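Side-chain contacts in acetyltransferase (Agrobacterium tumefaciens, PDB 2FSR), which probably transfers an acetyl group from acetyl-coenzyme A to an unassigned acceptor, as a member of the GNAT family of N-acetyltransferases: residues I90-G93 against C98-Q101; W117-G122 against G127-A132. One frame throughout, in Å; residues are numbered along the deposited sequence.

Contact 1: I90-G93 against C98-Q101; sequences IDLG and CIGQ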
loop_
_atom_site.group_PDB
_atom_site.type_symbol
_atom_site.label_atom_id
_atom_site.label_comp_id
_atom_site.label_asym_id
_atom_site.label_seq_id
_atom_site.Cartn_x
_atom_site.Cartn_y
_atom_site.Cartn_z
ATOM N N ILE A 90 -1.290 -8.744 1.398
ATOM C CA ILE A 90 -2.684 -9.150 1.187
ATOM C C ILE A 90 -2.756 -10.658 1.067
ATOM O O ILE A 90 -2.179 -11.230 0.127
ATOM C CB ILE A 90 -3.281 -8.527 -0.101
ATOM C CG1 ILE A 90 -3.125 -6.989 -0.120
ATOM C CG2 ILE A 90 -4.742 -8.953 -0.273
ATOM C CD1 ILE A 90 -3.540 -6.338 -1.454
ATOM N N ASP A 91 -3.447 -11.287 2.017
ATOM C CA ASP A 91 -3.713 -12.734 1.955
ATOM C C ASP A 91 -5.192 -12.990 1.696
ATOM O O ASP A 91 -6.046 -12.234 2.143
ATOM C CB ASP A 91 -3.319 -13.436 3.264
ATOM C CG ASP A 91 -1.812 -13.511 3.493
ATOM O OD1 ASP A 91 -1.001 -13.175 2.598
ATOM O OD2 ASP A 91 -1.448 -13.932 4.623
ATOM N N LEU A 92 -5.490 -14.075 0.974
ATOM C CA LEU A 92 -6.882 -14.459 0.757
ATOM C C LEU A 92 -7.450 -15.130 2.007
ATOM O O LEU A 92 -6.946 -16.163 2.458
ATOM C CB LEU A 92 -7.003 -15.414 -0.436
ATOM C CG LEU A 92 -6.925 -14.820 -1.836
ATOM C CD1 LEU A 92 -6.844 -15.949 -2.859
ATOM C CD2 LEU A 92 -8.106 -13.906 -2.145
ATOM N N GLY A 93 -8.504 -14.539 2.563
ATOM C CA GLY A 93 -9.232 -15.131 3.692
ATOM C C GLY A 93 -8.372 -15.581 4.853
ATOM O O GLY A 93 -7.491 -14.842 5.295
ATOM N N CYS A 98 -0.815 -15.533 -0.243
ATOM C CA CYS A 98 -0.440 -14.126 -0.434
ATOM C C CYS A 98 -0.542 -13.696 -1.883
ATOM O O CYS A 98 0.096 -14.287 -2.769
ATOM C CB CYS A 98 0.967 -13.889 0.108
ATOM S SG CYS A 98 1.446 -12.161 0.038
ATOM N N ILE A 99 -1.333 -12.642 -2.110
ATOM C CA ILE A 99 -1.703 -12.230 -3.462
ATOM C C ILE A 99 -1.248 -10.820 -3.830
ATOM O O ILE A 99 -1.470 -10.384 -4.943
ATOM C CB ILE A 99 -3.233 -12.370 -3.709
ATOM C CG1 ILE A 99 -4.030 -11.442 -2.794
ATOM C CG2 ILE A 99 -3.659 -13.843 -3.486
ATOM C CD1 ILE A 99 -5.445 -11.148 -3.278
ATOM N N GLY A 100 -0.637 -10.101 -2.888
ATOM C CA GLY A 100 -0.139 -8.764 -3.213
ATOM C C GLY A 100 0.093 -7.936 -1.964
ATOM O O GLY A 100 0.364 -8.490 -0.920
ATOM N N GLN A 101 -0.002 -6.617 -2.105
ATOM C CA GLN A 101 0.404 -5.723 -1.026
ATOM C C GLN A 101 -0.373 -4.422 -1.142
ATOM O O GLN A 101 -0.676 -3.953 -2.253
ATOM C CB GLN A 101 1.904 -5.460 -1.119
ATOM C CG GLN A 101 2.466 -4.633 0.043
ATOM C CD GLN A 101 3.818 -4.052 -0.297
ATOM O OE1 GLN A 101 3.914 -3.194 -1.168
ATOM N NE2 GLN A 101 4.879 -4.543 0.367
#
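Ile90 lies across from two residues at once, Ile99 and Gly100, in the antiparallel hairpin of strands 87-92 and 97-105. This is a classic beta bulge. Two nearly straight backbone hydrogen bonds hold it. Ile99 N gives its hydrogen to Ile90 O at 2.8 Å, and Ile90 N gives to Gly100 O at 2.9 Å.

The two branches of Ile90 do different work. CG2 is anti to the backbone N and meets Ile99 CG1 at 3.6 Å. The other branch, CG1, carries CD1 over the glycine to the backbone of the next residue, where Ile90 CD1 lies 3.6 Å from Gln101 N. Ile99 holds CG1 between its own N and carbonyl carbon (chi1 64°). This puts CG1 beside Ile90 and CG2 beside Leu92, with Leu92 CG 3.8 Å from Ile99 CG2. The Leu92 and Ile99 side chains cross at about a right angle. Tyr128 of helix 128-143 packs on both.

Asp91 and Cys98 form a non-hydrogen-bonded pair on the other face. Asp91 OD1 leans over the neighbouring strand and lies 3.2 Å from Cys98 CA and 3.3 Å from Cys98 CB. Cys98 SG runs past the same oxygen. The charge of Asp91 is met elsewhere, in a salt bridge from OD2 to Arg38 of strand 35-38.

The chemistry is thus divided by face. Ile90, Leu92 and Ile99 give the helix an apolar surface. On the face of Asp91 and Cys98 a carboxylate is buried, and its ion pair with Arg38 probably favours the charged form.

Contact 2: W117-G122 against G127-A132; sequences WLLYEG and GYAAEA. With FMT (formic acid), chain B.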
loop_
_atom_site.group_PDB
_atom_site.type_symbol
_atom_site.label_atom_id
_atom_site.label_comp_id
_atom_site.label_asym_id
_atom_site.label_seq_id
_atom_site.Cartn_x
_atom_site.Cartn_y
_atom_site.Cartn_z
ATOM N N TRP A 117 -0.802 0.123 -4.078
ATOM C CA TRP A 117 -1.201 -1.296 -4.052
ATOM C C TRP A 117 -0.598 -2.020 -5.235
ATOM O O TRP A 117 -0.246 -1.410 -6.244
ATOM C CB TRP A 117 -2.740 -1.473 -4.102
ATOM C CG TRP A 117 -3.361 -0.720 -5.245
ATOM C CD1 TRP A 117 -3.531 -1.156 -6.535
ATOM C CD2 TRP A 117 -3.862 0.617 -5.209
ATOM N NE1 TRP A 117 -4.091 -0.161 -7.303
ATOM C CE2 TRP A 117 -4.316 0.935 -6.511
ATOM C CE3 TRP A 117 -3.965 1.584 -4.202
ATOM C CZ2 TRP A 117 -4.858 2.183 -6.831
ATOM C CZ3 TRP A 117 -4.510 2.815 -4.519
ATOM C CH2 TRP A 117 -4.942 3.109 -5.821
ATOM N N LEU A 118 -0.494 -3.336 -5.093
ATOM C CA LEU A 118 -0.076 -4.190 -6.190
ATOM C C LEU A 118 -0.666 -5.580 -5.958
ATOM O O LEU A 118 -0.870 -6.008 -4.818
ATOM C CB LEU A 118 1.452 -4.260 -6.299
ATOM C CG LEU A 118 2.213 -4.858 -5.107
ATOM C CD1 LEU A 118 2.386 -6.383 -5.254
ATOM C CD2 LEU A 118 3.582 -4.188 -4.970
ATOM N N LEU A 119 -0.949 -6.277 -7.061
ATOM C CA LEU A 119 -1.401 -7.667 -7.033
ATOM C C LEU A 119 -0.494 -8.525 -7.878
ATOM O O LEU A 119 -0.054 -8.107 -8.962
ATOM C CB LEU A 119 -2.842 -7.799 -7.552
ATOM C CG LEU A 119 -3.946 -7.190 -6.689
ATOM C CD1 LEU A 119 -5.308 -7.394 -7.372
ATOM C CD2 LEU A 119 -3.981 -7.776 -5.273
ATOM N N TYR A 120 -0.211 -9.726 -7.381
ATOM C CA TYR A 120 0.585 -10.682 -8.114
ATOM C C TYR A 120 -0.245 -11.275 -9.244
ATOM O O TYR A 120 -1.470 -11.208 -9.239
ATOM C CB TYR A 120 1.060 -11.792 -7.183
ATOM C CG TYR A 120 1.967 -11.289 -6.064
ATOM C CD1 TYR A 120 2.815 -10.192 -6.261
ATOM C CD2 TYR A 120 1.996 -11.925 -4.841
ATOM C CE1 TYR A 120 3.664 -9.738 -5.233
ATOM C CE2 TYR A 120 2.844 -11.489 -3.803
ATOM C CZ TYR A 120 3.655 -10.387 -4.012
ATOM O OH TYR A 120 4.489 -9.966 -2.987
ATOM N N GLU A 121 0.458 -11.879 -10.188
ATOM C CA GLU A 121 -0.151 -12.391 -11.394
ATOM C C GLU A 121 -1.232 -13.426 -11.094
ATOM O O GLU A 121 -1.026 -14.354 -10.301
ATOM C CB GLU A 121 0.926 -13.009 -12.269
ATOM C CG GLU A 121 0.447 -13.307 -13.652
ATOM C CD GLU A 121 1.564 -13.822 -14.504
ATOM O OE1 GLU A 121 2.150 -14.881 -14.162
ATOM O OE2 GLU A 121 1.836 -13.162 -15.521
ATOM N N GLY A 122 -2.385 -13.258 -11.750
ATOM C CA GLY A 122 -3.489 -14.203 -11.628
ATOM C C GLY A 122 -4.633 -13.745 -10.733
ATOM O O GLY A 122 -5.659 -14.415 -10.627
ATOM N N GLY A 127 -11.739 -7.354 -7.807
ATOM C CA GLY A 127 -11.931 -6.241 -6.861
ATOM C C GLY A 127 -11.031 -6.284 -5.624
ATOM O O GLY A 127 -11.275 -5.559 -4.654
ATOM N N TYR A 128 -9.972 -7.091 -5.651
ATOM C CA TYR A 128 -9.114 -7.215 -4.455
ATOM C C TYR A 128 -8.348 -5.945 -4.126
ATOM O O TYR A 128 -8.227 -5.588 -2.953
ATOM C CB TYR A 128 -8.110 -8.362 -4.593
ATOM C CG TYR A 128 -8.741 -9.736 -4.638
ATOM C CD1 TYR A 128 -9.892 -10.040 -3.902
ATOM C CD2 TYR A 128 -8.129 -10.755 -5.368
ATOM C CE1 TYR A 128 -10.457 -11.319 -3.943
ATOM C CE2 TYR A 128 -8.681 -12.025 -5.410
ATOM C CZ TYR A 128 -9.821 -12.300 -4.694
ATOM O OH TYR A 128 -10.343 -13.577 -4.744
ATOM N N ALA A 129 -7.817 -5.277 -5.143
ATOM C CA ALA A 129 -7.024 -4.069 -4.889
ATOM C C ALA A 129 -7.899 -3.000 -4.241
ATOM O O ALA A 129 -7.511 -2.399 -3.224
ATOM C CB ALA A 129 -6.353 -3.558 -6.164
ATOM N N ALA A 130 -9.091 -2.773 -4.796
ATOM C CA ALA A 130 -10.012 -1.775 -4.228
ATOM C C ALA A 130 -10.417 -2.146 -2.797
ATOM O O ALA A 130 -10.486 -1.270 -1.921
ATOM C CB ALA A 130 -11.236 -1.588 -5.119
ATOM N N GLU A 131 -10.657 -3.438 -2.548
ATOM C CA GLU A 131 -11.089 -3.882 -1.228
ATOM C C GLU A 131 -9.997 -3.627 -0.199
ATOM O O GLU A 131 -10.271 -3.123 0.907
ATOM C CB GLU A 131 -11.491 -5.370 -1.245
ATOM C CG GLU A 131 -11.960 -5.899 0.103
ATOM C CD GLU A 131 -12.483 -7.337 0.035
ATOM O OE1 GLU A 131 -13.064 -7.701 -1.010
ATOM O OE2 GLU A 131 -12.353 -8.075 1.026
ATOM N N ALA A 132 -8.756 -3.967 -0.558
ATOM C CA ALA A 132 -7.620 -3.722 0.336
ATOM C C ALA A 132 -7.393 -2.227 0.542
ATOM O O ALA A 132 -7.157 -1.778 1.689
ATOM C CB ALA A 132 -6.361 -4.400 -0.209
HETATM C C FMT B . -8.067 -15.241 -6.062
HETATM O O1 FMT B . -7.422 -15.085 -7.105
HETATM O O2 FMT B . -9.242 -15.629 -5.954
#
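Ala129 is the small residue on which two larger side chains of strand 114-119 converge. Its CB points toward the strand and meets Trp117 CD1 at 3.7 Å. The methyl approaches the indole obliquely. Leu119 reaches the same residue with one branch: its CD1 lies 4.2 Å from Ala129 CB and 4.0 Å from Ala129 N. Trp117 and Leu119 are two residues apart on the strand, and both direct their CB toward the helix.

Trp117 keeps CG between its backbone N and carbonyl carbon (chi1 52°). The five-membered ring thereby comes to Ala129, while the side chain also packs on Ser160 and Val163 of helix 158-166. The indole therefore bridges two helices.

Leu119 also touches Tyr128. The leucine CD1 lies 4.1 Å from Tyr128 CB, so the methyl meets the root of the tyrosine and not its ring. The two side chains cross at about a right angle. Tyr128 has CG anti to the carbonyl carbon (chi1 -66°), and the ring extends toward strands 87-92 and 97-105. At the far end Tyr128 OH donates a short hydrogen bond to O2 of a bound formic acid, 2.6 Å away. The carbon of the formic acid lies at the edge of the ring, near its plane, 3.3 Å from Tyr128 CE2. His123 ND1 is a second partner of this small molecule, which probably comes from the crystallisation liquor.

Gly127, with positive phi, takes the N-cap position. The axes of strand 117-119 and helix 128-132 pass 8.7 Å apart at 145°. A strand, a glycine-containing loop and the start of a helix packed back on the sheet are consistent with the central GNAT motif, whose loop and helix N-terminus in relatives usually hold the pyrophosphate of acetyl-coenzyme A.

In the fold
Contact 1 closes before contact 2 opens along the chain, and their centres lie about 8 Å apart. They share the antiparallel sheet, where strands 97-105 and 114-119 are neighbours. Probable backbone hydrogen bonds join them: Tyr120 N lies 2.8 Å from Ile99 O, and Leu118 N lies 2.9 Å from Gln101 O. Tyr128 adds a side-chain connection, its CD2 3.4 Å from Ile99 CD1 and its OH 3.4 Å from Leu92 CD2. The apolar face of contact 1 thus continues under the helix of contact 2. The formic acid, about 4 Å from the Leu92 side chain, may mark a pocket; the loop and helix start of contact 2 probably lie at the coenzyme site.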